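Local coordinates for hypothetical protein, GDSL-like Lipase/Acylhydrolase family protein (Bacteroides uniformis, PDB 4M8K) that is a putative GDSL-like lipase or acylhydrolase that probably hydrolyses ester bonds, although its natural substrate is unknown, at residues 24-29 with 100-105; 78-83 with 107-112. All blocks are in the same frame, centred on the assembly; numbering follows the deposited sequence.

Strand 22-27 is the first strand of the chain, after a short helix, and lies second in the five-stranded parallel sheet, between strands 75-81 and 114-118. Residues 24-29 meet 100-105 in contact 1, which closes a loop containing helix 64-71 and strand 75-81. Strand 75-81, at the outer side of the sheet, meets 107-112 in contact 2, closing a shorter loop with no helix or strand between its segments. The segments alternate, so the two closures cross. Both fasten the long connection before strand 114-118 to the sheet. The contacts also touch each other: Arg-105 NH2 bonds Asn-80 O, and Ser-24 OG probably bonds Leu-109 O.

Contact 1 (24-29 with 100-105); sequences SILGDS and RSFITR. With ACT (acetate ion), chain C.
Leu-26, Gly-27 and Asp-28 meet Phe-102 and Arg-105 where strand 22-27 runs out into the GDSL-type motif, here Gly-27, Asp-28, Ser-29 and Tyr-30. The Phe-102 ring lies obliquely against the strand end. Its CZ is 3.4 Å from Gly-27 C, and CE2 is 3.3 Å from Leu-26 O. Leu-26 points CG anti to its own N (chi1 -175°), which brings CG to 3.7 Å from Phe-102 CD2. The two side chains run alongside one another, pointing opposite ways. Leu-26 CD1 lies over one face of the Arg-105 guanidinium. At the edge of that group, NH2 gives a nearly straight bond to Gly-27 O (3.0 Å, 165°), in the carbonyl plane. NH2 also bonds Asn-80 O on the neighbouring strand, and NH1 bonds Arg-100 O at 3.0 Å. These bonds fix the guanidinium's rotation and tie the loop to two strands. The motif's serine is the nucleophile in the family, and Ser-29 is probably its counterpart. Here Ser-29 N bonds OXT of an acetate, probably from the crystallisation liquor, at 3.1 Å. Gly-84 N, Asn-122 ND2 and His-205 NE2 also bond this ion, consistent with an oxyanion-binding active site.

Contact 2 (78-83 with 107-112); sequences RNNSYS and HNLGTP
Arg-78 and Asn-80 both reach from strand 75-81 to Asn-108. With CG of Arg-78 anti to the carbonyl carbon (chi1 -71°), that atom rests on the loop backbone, 3.5 Å from Leu-109 C. The bend at chi2 then turns the guanidinium towards Asn-108. There NH1 bonds Asn-108 OD1 at 2.8 Å. The bond is bent, and NH1 sits above the carbonyl plane of the amide, not on a lone pair. Guanidinium and amide planes stand almost perpendicular. A water at the guanidinium edge accepts from NH1 at 3.0 Å and donates to Asn-108 O. With Arg-78 cut back to an alanine, Asn-108 OD1 would probably lose this donor, the water bridge would break, and the Leu-109 and Gly-110 backbone would lose the CG that packs on it. Strand 75-81 lies at the outer side of the parallel sheet, and loop 107-112 packs against it. Asn-80, the centre of an inverse gamma turn, holds CG anti to its N (chi1 -163°). This carries the amide towards the loop, where ND2 gives Asn-108 O a nearly straight bond (3.0 Å, 169°), with that oxygen in the plane of the Asn-80 amide. OD1 of Asn-80 accepts from Asn-42 ND2, so both ends of the amide are held. Nearer the backbone, Asn-80 CB packs against Leu-109 CD2 at 3.8 Å, and this leucine touches Leu-157 of helix 146-160.

Contact 1 (24-29 with 100-105)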
# COMPACT_ATOMS: atom_id res chain seq x y z
N SER A 24 8.48 -6.06 -1.60
CA SER A 24 7.81 -5.22 -2.56
C SER A 24 6.64 -4.48 -1.90
O SER A 24 6.04 -4.96 -0.92
CB SER A 24 7.34 -6.07 -3.73
OG SER A 24 8.38 -6.44 -4.63
N ILE A 25 6.33 -3.30 -2.45
CA ILE A 25 5.26 -2.42 -1.95
C ILE A 25 4.27 -2.17 -3.09
O ILE A 25 4.71 -1.91 -4.21
CB ILE A 25 5.86 -1.09 -1.47
CG1 ILE A 25 6.85 -1.36 -0.31
CG2 ILE A 25 4.78 -0.12 -0.97
CD1 ILE A 25 8.11 -0.55 -0.45
N LEU A 26 2.96 -2.27 -2.79
CA LEU A 26 1.87 -1.85 -3.67
C LEU A 26 1.17 -0.72 -2.92
O LEU A 26 0.50 -0.96 -1.92
CB LEU A 26 0.94 -3.00 -3.95
CG LEU A 26 -0.18 -2.76 -4.93
CD1 LEU A 26 0.40 -2.48 -6.29
CD2 LEU A 26 -1.14 -3.94 -5.01
N GLY A 27 1.44 0.52 -3.35
CA GLY A 27 1.06 1.71 -2.57
C GLY A 27 0.52 2.86 -3.36
O GLY A 27 0.36 2.82 -4.62
N ASP A 28 0.24 3.90 -2.60
CA ASP A 28 -0.21 5.18 -3.10
C ASP A 28 0.85 6.27 -2.75
O ASP A 28 2.01 5.94 -2.54
CB ASP A 28 -1.61 5.48 -2.56
CG ASP A 28 -1.67 5.55 -1.03
OD1 ASP A 28 -0.65 5.87 -0.37
OD2 ASP A 28 -2.75 5.26 -0.49
N SER A 29 0.45 7.55 -2.68
CA SER A 29 1.41 8.65 -2.40
C SER A 29 2.25 8.40 -1.17
O SER A 29 3.39 8.85 -1.11
CB SER A 29 0.72 9.98 -2.16
OG SER A 29 0.10 10.55 -3.29
N ARG A 100 -4.97 2.69 -13.32
CA ARG A 100 -3.99 2.84 -12.24
C ARG A 100 -4.36 2.25 -10.90
O ARG A 100 -3.61 2.45 -9.93
CB ARG A 100 -3.71 4.33 -11.97
CG ARG A 100 -4.93 5.09 -11.42
CD ARG A 100 -4.74 6.62 -11.54
NE ARG A 100 -4.87 7.02 -12.92
CZ ARG A 100 -4.63 8.25 -13.36
NH1 ARG A 100 -4.18 9.22 -12.55
NH2 ARG A 100 -4.79 8.50 -14.63
N SER A 101 -5.45 1.52 -10.82
CA SER A 101 -5.91 1.05 -9.55
C SER A 101 -5.03 -0.06 -9.05
O SER A 101 -4.34 -0.69 -9.86
CB SER A 101 -7.37 0.60 -9.67
OG SER A 101 -7.49 -0.38 -10.66
N PHE A 102 -5.04 -0.34 -7.73
CA PHE A 102 -4.10 -1.32 -7.17
C PHE A 102 -4.31 -2.63 -7.92
O PHE A 102 -3.39 -3.33 -8.21
CB PHE A 102 -4.31 -1.58 -5.68
CG PHE A 102 -3.68 -0.56 -4.77
CD1 PHE A 102 -3.64 0.77 -5.08
CD2 PHE A 102 -3.14 -0.96 -3.57
CE1 PHE A 102 -3.01 1.68 -4.24
CE2 PHE A 102 -2.58 -0.07 -2.70
CZ PHE A 102 -2.50 1.26 -3.04
N ILE A 103 -5.56 -2.94 -8.21
CA ILE A 103 -5.92 -4.26 -8.75
C ILE A 103 -5.44 -4.47 -10.18
O ILE A 103 -5.38 -5.62 -10.66
CB ILE A 103 -7.42 -4.56 -8.59
CG1 ILE A 103 -8.29 -3.53 -9.31
CG2 ILE A 103 -7.79 -4.65 -7.11
CD1 ILE A 103 -9.77 -3.80 -9.07
N THR A 104 -4.99 -3.41 -10.81
CA THR A 104 -4.41 -3.51 -12.14
C THR A 104 -2.90 -3.62 -12.12
O THR A 104 -2.30 -3.85 -13.15
CB THR A 104 -4.79 -2.29 -13.00
OG1 THR A 104 -4.11 -1.13 -12.51
CG2 THR A 104 -6.30 -2.05 -12.95
N ARG A 105 -2.28 -3.46 -10.94
CA ARG A 105 -0.81 -3.44 -10.83
C ARG A 105 -0.20 -4.63 -10.15
O ARG A 105 0.99 -4.70 -9.96
CB ARG A 105 -0.44 -2.17 -10.10
CG ARG A 105 -0.59 -0.95 -11.03
CD ARG A 105 -0.95 0.33 -10.31
NE ARG A 105 -0.07 0.56 -9.19
CZ ARG A 105 -0.39 1.17 -8.06
NH1 ARG A 105 -1.58 1.69 -7.86
NH2 ARG A 105 0.52 1.24 -7.13
C ACT C . -2.46 9.73 -1.86
O ACT C . -2.07 10.90 -2.04
OXT ACT C . -2.30 8.90 -2.75
CH3 ACT C . -3.12 9.30 -0.59

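Contact 2 (78-83 with 107-112)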
# COMPACT_ATOMS: atom_id res chain seq x y z
N ARG A 78 10.43 -4.29 -5.52
CA ARG A 78 9.78 -3.29 -6.34
C ARG A 78 8.95 -2.41 -5.44
O ARG A 78 8.19 -2.90 -4.64
CB ARG A 78 8.84 -3.90 -7.39
CG ARG A 78 9.53 -4.61 -8.53
CD ARG A 78 10.45 -3.69 -9.38
NE ARG A 78 10.85 -4.46 -10.55
CZ ARG A 78 10.10 -4.65 -11.65
NH1 ARG A 78 8.90 -4.07 -11.79
NH2 ARG A 78 10.56 -5.41 -12.63
N ASN A 79 9.07 -1.10 -5.65
CA ASN A 79 8.14 -0.13 -5.08
C ASN A 79 7.12 0.37 -6.14
O ASN A 79 7.34 1.41 -6.80
CB ASN A 79 8.89 1.03 -4.44
CG ASN A 79 7.95 1.95 -3.67
OD1 ASN A 79 6.77 1.66 -3.56
ND2 ASN A 79 8.45 3.12 -3.25
N ASN A 80 6.06 -0.40 -6.29
CA ASN A 80 4.97 -0.03 -7.18
C ASN A 80 3.95 0.81 -6.44
O ASN A 80 2.92 0.33 -5.99
CB ASN A 80 4.31 -1.27 -7.78
CG ASN A 80 3.47 -0.94 -9.00
OD1 ASN A 80 2.92 0.16 -9.11
ND2 ASN A 80 3.36 -1.89 -9.91
N SER A 81 4.26 2.09 -6.33
CA SER A 81 3.43 3.06 -5.65
C SER A 81 3.14 4.20 -6.60
O SER A 81 3.98 4.57 -7.41
CB SER A 81 4.06 3.54 -4.33
OG SER A 81 4.24 2.46 -3.38
N TYR A 82 1.93 4.75 -6.46
CA TYR A 82 1.30 5.62 -7.44
C TYR A 82 0.37 6.60 -6.72
O TYR A 82 -0.68 6.21 -6.18
CB TYR A 82 0.54 4.77 -8.43
CG TYR A 82 0.10 5.43 -9.75
CD1 TYR A 82 -0.56 6.66 -9.80
CD2 TYR A 82 0.32 4.78 -10.97
CE1 TYR A 82 -0.95 7.24 -11.01
CE2 TYR A 82 -0.06 5.35 -12.17
CZ TYR A 82 -0.72 6.58 -12.19
OH TYR A 82 -1.13 7.11 -13.39
N SER A 83 0.72 7.88 -6.81
CA SER A 83 -0.01 8.96 -6.13
C SER A 83 -1.46 9.05 -6.52
O SER A 83 -1.79 9.06 -7.69
CB SER A 83 0.60 10.33 -6.47
OG SER A 83 1.86 10.42 -5.92
N HIS A 107 0.47 -7.72 -11.01
CA HIS A 107 1.50 -8.52 -11.72
C HIS A 107 2.88 -7.89 -11.77
O HIS A 107 3.82 -8.56 -12.22
CB HIS A 107 1.09 -8.83 -13.17
CG HIS A 107 -0.19 -9.61 -13.30
ND1 HIS A 107 -0.21 -10.97 -13.49
CD2 HIS A 107 -1.49 -9.21 -13.27
CE1 HIS A 107 -1.46 -11.38 -13.57
NE2 HIS A 107 -2.26 -10.33 -13.45
N ASN A 108 3.04 -6.65 -11.36
CA ASN A 108 4.32 -5.99 -11.53
C ASN A 108 4.92 -5.62 -10.18
O ASN A 108 4.99 -4.45 -9.81
CB ASN A 108 4.13 -4.77 -12.45
CG ASN A 108 5.41 -4.19 -12.94
OD1 ASN A 108 6.48 -4.81 -12.97
ND2 ASN A 108 5.31 -2.93 -13.33
N LEU A 109 5.38 -6.66 -9.45
CA LEU A 109 5.98 -6.52 -8.13
C LEU A 109 7.31 -7.28 -7.98
O LEU A 109 7.80 -7.46 -6.86
CB LEU A 109 5.00 -7.05 -7.10
CG LEU A 109 3.67 -6.29 -7.01
CD1 LEU A 109 2.77 -6.96 -5.98
CD2 LEU A 109 3.91 -4.87 -6.61
N GLY A 110 7.84 -7.77 -9.10
CA GLY A 110 9.03 -8.59 -9.12
C GLY A 110 8.80 -9.97 -8.52
O GLY A 110 7.71 -10.54 -8.67
N THR A 111 9.78 -10.44 -7.75
CA THR A 111 9.71 -11.74 -7.06
C THR A 111 9.90 -11.55 -5.56
O THR A 111 10.89 -11.91 -5.00
CB THR A 111 10.77 -12.74 -7.63
OG1 THR A 111 10.62 -12.80 -9.05
CG2 THR A 111 10.53 -14.14 -7.14
N PRO A 112 8.90 -10.99 -4.88
CA PRO A 112 9.03 -10.71 -3.48
C PRO A 112 8.77 -11.90 -2.60
O PRO A 112 8.06 -12.83 -2.99
CB PRO A 112 7.93 -9.69 -3.22
CG PRO A 112 6.86 -10.08 -4.22
CD PRO A 112 7.57 -10.61 -5.41
O HOH W 1 6.98 -2.69 -10.00